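Local atomic coordinates of carbonic anhydrase (Neosartorya fumigata, PDB entry 6LAC), a protein that probably catalyses the reversible hydration of carbon dioxide to hydrogencarbonate as a zinc-dependent beta-class carbonic anhydrase. Residues 28-33 with 70-75; 53-56 with 61-64; 82-87 with 144-149. The protein carries 1 engineered substitution. One frame throughout, in Å; residues are numbered along the deposited sequence.

Overall arrangement
Past the short strand 11-13, the chain enters strand 29-34, runs on to strand 52-57, and after a short loop reaches helix 66-77. Interaction 1 closes the longer loop by laying that helix over strand 29-34. Nested inside it, interaction 2 folds the loop at 61-64 back against strand 52-57. Interaction 3 opens only after this, in series with the others: strand 83-89 meets the end of helix 127-148 across a long, mostly helical excursion. The three strands are parallel neighbours in the sheet, with 29-34 in the middle, and Leu72 of interaction 1 touches Ile84 of interaction 3. Interactions 1 and 2 also border the second subunit.

Interaction 1: residues 28-33 with 70-75; sequences QVLWIG and ATLGYA
Leu30 carries this contact, reaching from strand 29-33 to three residues of helix 70-75. Its CB leaves the strand on the helix-facing side and serves as a spacer, with Ala75 the helix residue whose backbone lies nearest, 6.7 Å between the two CA atoms. CG stands opposite the backbone N about the first torsion (chi1 168°), which extends the branch point outward and presents both methyls to the helix. CD1 approaches CG2 of Thr71 at 4.4 Å and also packs beside strand 52-57 at Phe53. CD2 takes the other two partners, Ala75 CB at 4.1 Å and Leu72 CD1 at 4.3 Å. Each residue type fits: a forked leucine can touch two successive turns of helix, the small alanine lets the helix sit near the strand, and threonine turns a methyl inward while its OG1 is bonded to the backbone O of Ser67, one turn back. The axes of strand 29-33 and helix 70-75 approach to 10.0 Å and run nearly antiparallel, at 161°. This is the layering of a beta-alpha-beta crossover: helix 66-77 links the parallel strands 52-57 and 83-89 and packs over strand 29-34, which lies between them.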
ATOM      1  N   GLN A  28      -9.107  -3.746  14.051  1.00 17.62           N
ATOM      2  CA  GLN A  28      -8.317  -3.359  12.866  1.00 16.47           C
ATOM      3  C   GLN A  28      -9.134  -2.421  12.015  1.00 14.15           C
ATOM      4  O   GLN A  28     -10.333  -2.553  11.882  1.00 15.71           O
ATOM      5  CB  GLN A  28      -7.869  -4.576  12.098  1.00 20.19           C
ATOM      6  CG  GLN A  28      -6.590  -5.164  12.672  1.00 24.90           C
ATOM      7  CD  GLN A  28      -6.242  -6.394  11.890  1.00 28.85           C
ATOM      8  OE1 GLN A  28      -7.004  -7.363  11.904  1.00 29.45           O
ATOM      9  NE2 GLN A  28      -5.170  -6.318  11.120  1.00 28.20           N
ATOM     10  N   VAL A  29      -8.433  -1.465  11.404  1.00 12.24           N
ATOM     11  CA  VAL A  29      -9.033  -0.480  10.479  1.00 11.26           C
ATOM     12  C   VAL A  29      -8.343  -0.639   9.132  1.00 10.03           C
ATOM     13  O   VAL A  29      -7.084  -0.670   9.101  1.00 11.26           O
ATOM     14  CB  VAL A  29      -8.869   0.945  11.038  1.00 11.58           C
ATOM     15  CG1 VAL A  29      -9.375   1.967  10.053  1.00 12.80           C
ATOM     16  CG2 VAL A  29      -9.512   1.072  12.436  1.00 13.03           C
ATOM     17  N   LEU A  30      -9.108  -0.719   8.058  1.00  9.54           N
ATOM     18  CA  LEU A  30      -8.506  -0.715   6.697  1.00  8.94           C
ATOM     19  C   LEU A  30      -8.210   0.735   6.380  1.00  9.48           C
ATOM     20  O   LEU A  30      -9.130   1.574   6.261  1.00  9.83           O
ATOM     21  CB  LEU A  30      -9.472  -1.331   5.699  1.00  9.94           C
ATOM     22  CG  LEU A  30      -9.115  -1.136   4.222  1.00  9.88           C
ATOM     23  CD1 LEU A  30      -7.739  -1.714   3.879  1.00  9.78           C
ATOM     24  CD2 LEU A  30     -10.168  -1.718   3.344  1.00 10.82           C
ATOM     25  N   TRP A  31      -6.926   1.041   6.220  1.00 10.00           N
ATOM     26  CA  TRP A  31      -6.406   2.402   5.943  1.00  9.50           C
ATOM     27  C   TRP A  31      -5.994   2.430   4.487  1.00  9.56           C
ATOM     28  O   TRP A  31      -5.016   1.705   4.159  1.00 10.61           O
ATOM     29  CB  TRP A  31      -5.260   2.736   6.874  1.00  9.38           C
ATOM     30  CG  TRP A  31      -4.824   4.157   6.790  1.00  9.87           C
ATOM     31  CD1 TRP A  31      -3.968   4.746   5.904  1.00  9.80           C
ATOM     32  CD2 TRP A  31      -5.269   5.195   7.662  1.00 10.19           C
ATOM     33  NE1 TRP A  31      -3.896   6.088   6.148  1.00 10.41           N
ATOM     34  CE2 TRP A  31      -4.666   6.392   7.232  1.00 10.99           C
ATOM     35  CE3 TRP A  31      -6.140   5.240   8.744  1.00 11.67           C
ATOM     36  CZ2 TRP A  31      -4.908   7.620   7.878  1.00 11.78           C
ATOM     37  CZ3 TRP A  31      -6.364   6.436   9.373  1.00 13.66           C
ATOM     38  CH2 TRP A  31      -5.761   7.594   8.951  1.00 13.79           C
ATOM     39  N   ILE A  32      -6.628   3.187   3.639  1.00  8.72           N
ATOM     40  CA  ILE A  32      -6.321   3.319   2.198  1.00  9.41           C
ATOM     41  C   ILE A  32      -5.644   4.646   1.997  1.00  9.81           C
ATOM     42  O   ILE A  32      -6.273   5.681   2.183  1.00 10.60           O
ATOM     43  CB  ILE A  32      -7.555   3.172   1.342  1.00  9.89           C
ATOM     44  CG1 ILE A  32      -8.194   1.804   1.566  1.00 10.78           C
ATOM     45  CG2 ILE A  32      -7.238   3.412  -0.123  1.00 10.83           C
ATOM     46  CD1 ILE A  32      -9.610   1.671   1.042  1.00 12.05           C
ATOM     47  N   GLY A  33      -4.366   4.626   1.685  1.00  9.28           N
ATOM     48  CA  GLY A  33      -3.540   5.811   1.501  1.00  9.74           C
ATOM     49  C   GLY A  33      -2.880   5.752   0.140  1.00  9.82           C
ATOM     50  O   GLY A  33      -2.990   4.800  -0.650  1.00  9.62           O
ATOM     51  N   ALA A  70     -10.060  -7.934  -3.768  1.00 16.98           N
ATOM     52  CA  ALA A  70      -9.536  -8.932  -2.815  1.00 15.94           C
ATOM     53  C   ALA A  70      -9.148  -8.270  -1.483  1.00 13.99           C
ATOM     54  O   ALA A  70      -9.173  -8.923  -0.435  1.00 14.07           O
ATOM     55  CB  ALA A  70      -8.356  -9.700  -3.375  1.00 16.93           C
ATOM     56  N   THR A  71      -8.594  -7.053  -1.545  1.00 13.43           N
ATOM     57  CA  THR A  71      -8.143  -6.369  -0.314  1.00 13.97           C
ATOM     58  C   THR A  71      -9.378  -6.032   0.533  1.00 13.04           C
ATOM     59  O   THR A  71      -9.406  -6.311   1.738  1.00 13.77           O
ATOM     60  CB  THR A  71      -7.295  -5.144  -0.653  1.00 14.09           C
ATOM     61  OG1 THR A  71      -6.194  -5.586  -1.438  1.00 15.46           O
ATOM     62  CG2 THR A  71      -6.787  -4.497   0.610  1.00 16.47           C
ATOM     63  N   LEU A  72     -10.370  -5.469  -0.122  1.00 13.91           N
ATOM     64  CA  LEU A  72     -11.639  -5.152   0.561  1.00 14.15           C
ATOM     65  C   LEU A  72     -12.256  -6.452   1.094  1.00 14.63           C
ATOM     66  O   LEU A  72     -12.690  -6.510   2.300  1.00 16.52           O
ATOM     67  CB  LEU A  72     -12.576  -4.394  -0.387  1.00 15.86           C
ATOM     68  CG  LEU A  72     -13.935  -4.032   0.205  1.00 17.50           C
ATOM     69  CD1 LEU A  72     -13.749  -3.001   1.310  1.00 18.36           C
ATOM     70  CD2 LEU A  72     -14.897  -3.532  -0.852  1.00 18.25           C
ATOM     71  N   GLY A  73     -12.300  -7.510   0.272  1.00 15.60           N
ATOM     72  CA  GLY A  73     -12.885  -8.788   0.679  1.00 15.60           C
ATOM     73  C   GLY A  73     -12.151  -9.408   1.847  1.00 15.45           C
ATOM     74  O   GLY A  73     -12.781  -9.859   2.795  1.00 16.45           O
ATOM     75  N   TYR A  74     -10.833  -9.410   1.848  1.00 14.42           N
ATOM     76  CA  TYR A  74     -10.076  -9.952   2.984  1.00 14.66           C
ATOM     77  C   TYR A  74     -10.378  -9.153   4.264  1.00 14.23           C
ATOM     78  O   TYR A  74     -10.591  -9.678   5.365  1.00 14.69           O
ATOM     79  CB  TYR A  74      -8.576  -9.939   2.673  1.00 15.26           C
ATOM     80  CG  TYR A  74      -7.705 -10.522   3.740  1.00 15.02           C
ATOM     81  CD1 TYR A  74      -7.599 -11.901   3.902  1.00 17.58           C
ATOM     82  CD2 TYR A  74      -6.963  -9.736   4.601  1.00 15.35           C
ATOM     83  CE1 TYR A  74      -6.768 -12.456   4.856  1.00 16.99           C
ATOM     84  CE2 TYR A  74      -6.138 -10.270   5.570  1.00 16.82           C
ATOM     85  CZ  TYR A  74      -6.013 -11.636   5.662  1.00 16.66           C
ATOM     86  OH  TYR A  74      -5.218 -12.067   6.649  1.00 16.62           O
ATOM     87  N   ALA A  75     -10.331  -7.828   4.132  1.00 13.51           N
ATOM     88  CA  ALA A  75     -10.629  -6.931   5.271  1.00 13.71           C
ATOM     89  C   ALA A  75     -12.004  -7.237   5.891  1.00 12.82           C
ATOM     90  O   ALA A  75     -12.077  -7.379   7.125  1.00 14.06           O
ATOM     91  CB  ALA A  75     -10.525  -5.509   4.811  1.00 12.80           C
TER

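Interaction 2: residues 53-56 with 61-64; sequences FEYR and MMVD
Met62 brings its sulfur up to the Tyr55 ring from an oblique direction, a Met-aromatic contact between strand 53-56 and the loop that follows it. SD lies 3.8 Å from CD2 of Tyr55 and 4.8 Å from the ring centroid, 63° off the ring normal. Two successive bends bring the sulfur there: Met62 turns at chi2 (-75°) and again at chi3 (-88°), so that a side chain leaving the loop obliquely folds back to the ring. Tyr55 is extended, CG lying opposite the backbone N, which sends the ring out from the strand toward the loop. The backbone O of Met61 comes near the ring edge, yet its hydrogen bond is with Ser57 OG. Within the strand, Arg56 grips Glu54 side-on, NE and NH2 each 2.8 Å from Glu54 OE2, and the two nitrogens reach that oxygen from opposite faces of the carboxylate. Glu54 is a ligand of a second zinc ion in another structure of this protein. The chemistry thus divides the roles of Tyr55: its ring is met by the flexible thioether of Met62 through dispersion, while its phenol OH bonds to Tyr55 OH of the second subunit across the dimer interface.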
ATOM      1  N   PHE A  53      -4.467  -1.930   9.094  1.00 10.85           N
ATOM      2  CA  PHE A  53      -4.339  -2.862   7.975  1.00  9.45           C
ATOM      3  C   PHE A  53      -4.283  -1.941   6.764  1.00  9.54           C
ATOM      4  O   PHE A  53      -5.281  -1.323   6.403  1.00 10.01           O
ATOM      5  CB  PHE A  53      -5.521  -3.838   7.995  1.00 10.54           C
ATOM      6  CG  PHE A  53      -5.446  -4.843   6.890  1.00 10.23           C
ATOM      7  CD1 PHE A  53      -4.576  -5.907   6.989  1.00 10.78           C
ATOM      8  CD2 PHE A  53      -6.247  -4.724   5.771  1.00 11.12           C
ATOM      9  CE1 PHE A  53      -4.488  -6.805   5.941  1.00 11.27           C
ATOM     10  CE2 PHE A  53      -6.123  -5.627   4.714  1.00 12.45           C
ATOM     11  CZ  PHE A  53      -5.244  -6.657   4.820  1.00 12.33           C
ATOM     12  N   GLU A  54      -3.091  -1.795   6.187  1.00 10.07           N
ATOM     13  CA  GLU A  54      -2.804  -0.661   5.289  1.00  9.82           C
ATOM     14  C   GLU A  54      -2.810  -1.122   3.839  1.00 10.02           C
ATOM     15  O   GLU A  54      -1.985  -2.015   3.501  1.00 11.37           O
ATOM     16  CB  GLU A  54      -1.477  -0.068   5.725  1.00 10.39           C
ATOM     17  CG  GLU A  54      -1.074   1.166   4.949  1.00 11.23           C
ATOM     18  CD  GLU A  54       0.240   1.794   5.412  1.00 11.29           C
ATOM     19  OE1 GLU A  54       0.982   1.108   6.126  1.00 12.56           O
ATOM     20  OE2 GLU A  54       0.531   2.928   4.979  1.00 12.22           O
ATOM     21  N   TYR A  55      -3.585  -0.472   2.995  1.00  9.69           N
ATOM     22  CA  TYR A  55      -3.531  -0.668   1.541  1.00  9.71           C
ATOM     23  C   TYR A  55      -3.083   0.659   0.981  1.00  9.20           C
ATOM     24  O   TYR A  55      -3.760   1.686   1.136  1.00 10.82           O
ATOM     25  CB  TYR A  55      -4.900  -1.083   0.970  1.00 10.96           C
ATOM     26  CG  TYR A  55      -4.847  -1.360  -0.515  1.00 11.30           C
ATOM     27  CD1 TYR A  55      -4.006  -2.363  -0.997  1.00 14.13           C
ATOM     28  CD2 TYR A  55      -5.515  -0.597  -1.443  1.00 13.98           C
ATOM     29  CE1 TYR A  55      -3.838  -2.623  -2.350  1.00 15.34           C
ATOM     30  CE2 TYR A  55      -5.363  -0.855  -2.808  1.00 14.12           C
ATOM     31  CZ  TYR A  55      -4.509  -1.850  -3.253  1.00 15.69           C
ATOM     32  OH  TYR A  55      -4.212  -2.097  -4.582  1.00 17.93           O
ATOM     33  N   ARG A  56      -1.900   0.685   0.378  1.00  9.47           N
ATOM     34  CA  ARG A  56      -1.318   1.952  -0.120  1.00  9.55           C
ATOM     35  C   ARG A  56      -1.106   1.838  -1.600  1.00  9.64           C
ATOM     36  O   ARG A  56      -0.361   0.958  -2.050  1.00 10.24           O
ATOM     37  CB  ARG A  56      -0.085   2.347   0.663  1.00  9.41           C
ATOM     38  CG  ARG A  56       0.368   3.756   0.301  1.00  9.50           C
ATOM     39  CD  ARG A  56       1.320   4.273   1.356  1.00  9.96           C
ATOM     40  NE  ARG A  56       0.720   4.464   2.676  1.00 10.59           N
ATOM     41  CZ  ARG A  56       0.059   5.529   3.108  1.00 10.77           C
ATOM     42  NH1 ARG A  56      -0.126   6.578   2.347  1.00  9.94           N
ATOM     43  NH2 ARG A  56      -0.460   5.488   4.327  1.00 10.82           N
ATOM     44  N   MET A  61      -6.740   5.426  -4.314  1.00 11.22           N
ATOM     45  CA  MET A  61      -7.938   5.002  -5.040  1.00 12.02           C
ATOM     46  C   MET A  61      -8.199   3.527  -4.875  1.00 13.53           C
ATOM     47  O   MET A  61      -7.297   2.747  -4.595  1.00 14.86           O
ATOM     48  CB  MET A  61      -7.823   5.316  -6.539  1.00 13.01           C
ATOM     49  CG  MET A  61      -7.630   6.787  -6.837  1.00 13.43           C
ATOM     50  SD  MET A  61      -7.767   6.977  -8.617  1.00 18.00           S
ATOM     51  CE  MET A  61      -7.175   8.655  -8.736  1.00 22.87           C
ATOM     52  N   MET A  62      -9.473   3.207  -4.925  1.00 14.23           N
ATOM     53  CA  MET A  62      -9.938   1.819  -5.122  1.00 14.59           C
ATOM     54  C   MET A  62     -10.669   1.787  -6.461  1.00 14.33           C
ATOM     55  O   MET A  62     -11.639   2.542  -6.703  1.00 16.61           O
ATOM     56  CB  MET A  62     -10.877   1.418  -3.992  1.00 16.02           C
ATOM     57  CG  MET A  62     -10.203   1.503  -2.658  1.00 16.91           C
ATOM     58  SD  MET A  62      -9.072   0.156  -2.422  1.00 19.18           S
ATOM     59  CE  MET A  62     -10.299  -0.981  -1.741  1.00 18.14           C
ATOM     60  N   VAL A  63     -10.194   0.949  -7.347  1.00 15.25           N
ATOM     61  CA  VAL A  63     -10.703   0.890  -8.747  1.00 16.62           C
ATOM     62  C   VAL A  63     -11.244  -0.518  -8.974  1.00 17.68           C
ATOM     63  O   VAL A  63     -11.133  -1.405  -8.084  1.00 18.19           O
ATOM     64  CB  VAL A  63      -9.576   1.277  -9.724  1.00 17.78           C
ATOM     65  CG1 VAL A  63      -9.014   2.663  -9.439  1.00 20.22           C
ATOM     66  CG2 VAL A  63      -8.476   0.243  -9.756  1.00 18.04           C
ATOM     67  N   ASP A  64     -11.783  -0.734 -10.166  1.00 21.58           N
ATOM     68  CA  ASP A  64     -12.384  -2.043 -10.500  1.00 24.67           C
ATOM     69  C   ASP A  64     -11.256  -2.977 -10.917  1.00 28.15           C
ATOM     70  O   ASP A  64     -10.966  -3.070 -12.133  1.00 32.08           O
ATOM     71  CB  ASP A  64     -13.410  -1.900 -11.622  1.00 30.84           C
ATOM     72  CG  ASP A  64     -14.190  -3.171 -11.898  1.00 36.90           C
ATOM     73  OD1 ASP A  64     -14.014  -4.154 -11.156  1.00 37.57           O
ATOM     74  OD2 ASP A  64     -14.993  -3.159 -12.845  1.00 41.58           O
TER

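Interaction 3: residues 82-87 with 144-149; sequences RNIVIC and HSLRQS
Two isoleucines, Ile84 and Ile86, point from strand 83-87 to a single leucine, Leu146, near the end of helix 127-148. The strand begins at Asn83, which turns to a different neighbour: its OD1 accepts a hydrogen bond from Trp164 NE1 on the adjoining strand 162-169. Ile84 comes next and meets the helix tip to tip with Leu146, CG2 to CD2 at 4.0 Å. Here it is the short branch, CG2, that touches. Val85 faces the other side of the sheet, against Trp21, Trp31 and Met166. At Ile86 the approach changes: the long branch does the reaching, and its CD1 passes obliquely by Leu146 CD2 at 4.1 Å. Both isoleucines have nearly the same first torsion (chi1 -62° and -56°), so the difference in branch reflects where each stands along the strand relative to Leu146. Cys87 again belongs to the far side, with Trp31, Met166 and Tyr168. Beta-branched residues suit the extended strand, while leucine, branched one carbon farther out, sits easily on a helix and offers one methyl to both isoleucines; Leu72 of helix 66-77 packs on Leu146 too. Toward the junction with helix 150-157, Leu146 O receives Ser149 OG at 2.8 Å, in the carbonyl plane with an angle of 155° at the oxygen, and Ser149 N at 3.2 Å. Ser149 OG also caps helix 150-157 at Ala152 N, so one serine joins the two helices. The chemistry across the contact is purely apolar: buried methyls hold helix and sheet together by dispersion and exclusion of water, with the polar bonds kept at the helix junction.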
ATOM      1  N   ARG A  82     -14.616  -3.162  10.544  1.00 12.90           N
ATOM      2  CA  ARG A  82     -15.854  -2.370  10.592  1.00 13.30           C
ATOM      3  C   ARG A  82     -15.668  -0.905  10.255  1.00 11.93           C
ATOM      4  O   ARG A  82     -16.654  -0.161  10.131  1.00 12.59           O
ATOM      5  CB  ARG A  82     -16.508  -2.427  11.969  1.00 16.07           C
ATOM      6  CG  ARG A  82     -16.739  -3.837  12.487  1.00 20.86           C
ATOM      7  CD  ARG A  82     -17.405  -4.715  11.493  1.00 26.93           C
ATOM      8  NE  ARG A  82     -18.170  -5.715  12.235  1.00 34.16           N
ATOM      9  CZ  ARG A  82     -18.679  -6.807  11.706  1.00 39.82           C
ATOM     10  NH1 ARG A  82     -19.377  -7.630  12.470  1.00 44.88           N
ATOM     11  NH2 ARG A  82     -18.506  -7.069  10.425  1.00 42.62           N
ATOM     12  N   ASN A  83     -14.410  -0.517   9.983  1.00 11.35           N
ATOM     13  CA  ASN A  83     -14.080   0.877   9.641  1.00 10.99           C
ATOM     14  C   ASN A  83     -13.029   0.874   8.524  1.00  9.37           C
ATOM     15  O   ASN A  83     -12.023   0.162   8.641  1.00 10.80           O
ATOM     16  CB  ASN A  83     -13.558   1.671  10.826  1.00 11.99           C
ATOM     17  CG  ASN A  83     -14.638   1.968  11.866  1.00 13.13           C
ATOM     18  OD1 ASN A  83     -15.429   2.878  11.646  1.00 14.40           O
ATOM     19  ND2 ASN A  83     -14.657   1.142  12.913  1.00 16.54           N
ATOM     20  N   ILE A  84     -13.267   1.730   7.561  1.00  9.62           N
ATOM     21  CA  ILE A  84     -12.346   1.966   6.415  1.00  9.27           C
ATOM     22  C   ILE A  84     -12.055   3.457   6.416  1.00 10.02           C
ATOM     23  O   ILE A  84     -13.035   4.227   6.504  1.00 10.56           O
ATOM     24  CB  ILE A  84     -12.958   1.540   5.092  1.00  9.80           C
ATOM     25  CG1 ILE A  84     -13.257   0.044   5.105  1.00 10.24           C
ATOM     26  CG2 ILE A  84     -12.009   1.914   3.930  1.00 10.45           C
ATOM     27  CD1 ILE A  84     -14.021  -0.485   3.905  1.00 11.49           C
ATOM     28  N   VAL A  85     -10.806   3.870   6.333  1.00 10.41           N
ATOM     29  CA  VAL A  85     -10.458   5.286   6.153  1.00 10.47           C
ATOM     30  C   VAL A  85      -9.840   5.424   4.782  1.00 10.11           C
ATOM     31  O   VAL A  85      -8.861   4.670   4.511  1.00 11.20           O
ATOM     32  CB  VAL A  85      -9.511   5.748   7.264  1.00 10.97           C
ATOM     33  CG1 VAL A  85      -9.147   7.214   7.021  1.00 11.13           C
ATOM     34  CG2 VAL A  85     -10.125   5.594   8.631  1.00 11.39           C
ATOM     35  N   ILE A  86     -10.290   6.343   3.959  1.00  9.41           N
ATOM     36  CA  ILE A  86      -9.567   6.760   2.736  1.00 10.14           C
ATOM     37  C   ILE A  86      -8.872   8.064   3.059  1.00 10.65           C
ATOM     38  O   ILE A  86      -9.548   9.050   3.383  1.00 10.92           O
ATOM     39  CB  ILE A  86     -10.489   6.868   1.529  1.00 11.39           C
ATOM     40  CG1 ILE A  86     -11.207   5.533   1.335  1.00 13.57           C
ATOM     41  CG2 ILE A  86      -9.714   7.319   0.286  1.00 12.66           C
ATOM     42  CD1 ILE A  86     -12.085   5.456   0.128  1.00 14.49           C
ATOM     43  N   CYS A  87      -7.557   8.026   3.094  1.00  9.96           N
ATOM     44  CA  CYS A  87      -6.741   9.186   3.459  1.00  9.98           C
ATOM     45  C   CYS A  87      -6.041   9.724   2.225  1.00  9.58           C
ATOM     46  O   CYS A  87      -5.168   9.026   1.663  1.00 10.83           O
ATOM     47  CB  CYS A  87      -5.719   8.809   4.478  1.00 10.02           C
ATOM     48  SG  CYS A  87      -4.859  10.248   5.175  1.00 11.88           S
ATOM     49  N   HIS A 144     -17.428   7.811  -1.647  1.00 11.35           N
ATOM     50  CA  HIS A 144     -18.794   7.582  -2.179  1.00 13.81           C
ATOM     51  C   HIS A 144     -18.783   6.338  -3.055  1.00 15.43           C
ATOM     52  O   HIS A 144     -19.649   5.453  -2.941  1.00 15.80           O
ATOM     53  CB  HIS A 144     -19.257   8.802  -2.955  1.00 16.01           C
ATOM     54  CG  HIS A 144     -20.519   8.560  -3.708  1.00 23.28           C
ATOM     55  ND1 HIS A 144     -21.728   8.461  -3.044  1.00 27.15           N
ATOM     56  CD2 HIS A 144     -20.751   8.295  -5.011  1.00 26.00           C
ATOM     57  CE1 HIS A 144     -22.686   8.184  -3.918  1.00 26.46           C
ATOM     58  NE2 HIS A 144     -22.113   8.083  -5.142  1.00 28.42           N
ATOM     59  N   SER A 145     -17.798   6.191  -3.909  1.00 15.63           N
ATOM     60  CA  SER A 145     -17.671   5.060  -4.839  1.00 16.54           C
ATOM     61  C   SER A 145     -17.543   3.774  -4.036  1.00 14.96           C
ATOM     62  O   SER A 145     -18.224   2.771  -4.372  1.00 15.69           O
ATOM     63  CB  SER A 145     -16.499   5.229  -5.768  1.00 18.83           C
ATOM     64  OG  SER A 145     -16.355   4.077  -6.558  1.00 29.24           O
ATOM     65  N   LEU A 146     -16.731   3.762  -2.977  1.00 13.99           N
ATOM     66  CA  LEU A 146     -16.511   2.539  -2.206  1.00 13.44           C
ATOM     67  C   LEU A 146     -17.811   2.159  -1.477  1.00 13.31           C
ATOM     68  O   LEU A 146     -18.113   0.965  -1.381  1.00 15.09           O
ATOM     69  CB  LEU A 146     -15.325   2.707  -1.263  1.00 13.83           C
ATOM     70  CG  LEU A 146     -14.838   1.398  -0.677  1.00 14.47           C
ATOM     71  CD1 LEU A 146     -14.436   0.409  -1.763  1.00 15.85           C
ATOM     72  CD2 LEU A 146     -13.690   1.693   0.281  1.00 15.75           C
ATOM     73  N   ARG A 147     -18.595   3.101  -1.006  1.00 14.87           N
ATOM     74  CA  ARG A 147     -19.891   2.757  -0.344  1.00 15.76           C
ATOM     75  C   ARG A 147     -20.846   2.100  -1.353  1.00 18.75           C
ATOM     76  O   ARG A 147     -21.746   1.321  -0.943  1.00 18.83           O
ATOM     77  CB  ARG A 147     -20.543   4.006   0.216  1.00 17.02           C
ATOM     78  CG  ARG A 147     -19.831   4.637   1.386  1.00 15.58           C
ATOM     79  CD  ARG A 147     -20.678   5.716   2.050  1.00 16.95           C
ATOM     80  NE  ARG A 147     -20.020   6.341   3.151  1.00 15.71           N
ATOM     81  CZ  ARG A 147     -19.772   7.621   3.296  1.00 15.23           C
ATOM     82  NH1 ARG A 147     -20.287   8.483   2.420  1.00 19.78           N
ATOM     83  NH2 ARG A 147     -19.126   8.071   4.322  1.00 16.63           N
ATOM     84  N   GLN A 148     -20.723   2.379  -2.632  1.00 20.83           N
ATOM     85  CA  GLN A 148     -21.694   1.862  -3.638  1.00 22.73           C
ATOM     86  C   GLN A 148     -21.267   0.468  -4.078  1.00 20.95           C
ATOM     87  O   GLN A 148     -22.048  -0.294  -4.724  1.00 23.79           O
ATOM     88  CB  GLN A 148     -21.816   2.928  -4.722  1.00 25.10           C
ATOM     89  CG  GLN A 148     -22.472   4.170  -4.140  1.00 25.40           C
ATOM     90  CD  GLN A 148     -22.994   4.994  -5.283  1.00 38.88           C
ATOM     91  OE1 GLN A 148     -22.268   5.801  -5.856  1.00 41.08           O
ATOM     92  NE2 GLN A 148     -24.231   4.711  -5.668  1.00 43.39           N
ATOM     93  N   SER A 149     -20.070   0.042  -3.733  1.00 20.24           N
ATOM     94  CA  SER A 149     -19.670  -1.346  -4.015  1.00 20.65           C
ATOM     95  C   SER A 149     -20.654  -2.332  -3.375  1.00 21.80           C
ATOM     96  O   SER A 149     -21.174  -2.055  -2.267  1.00 20.96           O
ATOM     97  CB  SER A 149     -18.251  -1.598  -3.573  1.00 22.69           C
ATOM     98  OG  SER A 149     -18.157  -1.674  -2.154  1.00 22.50           O
TER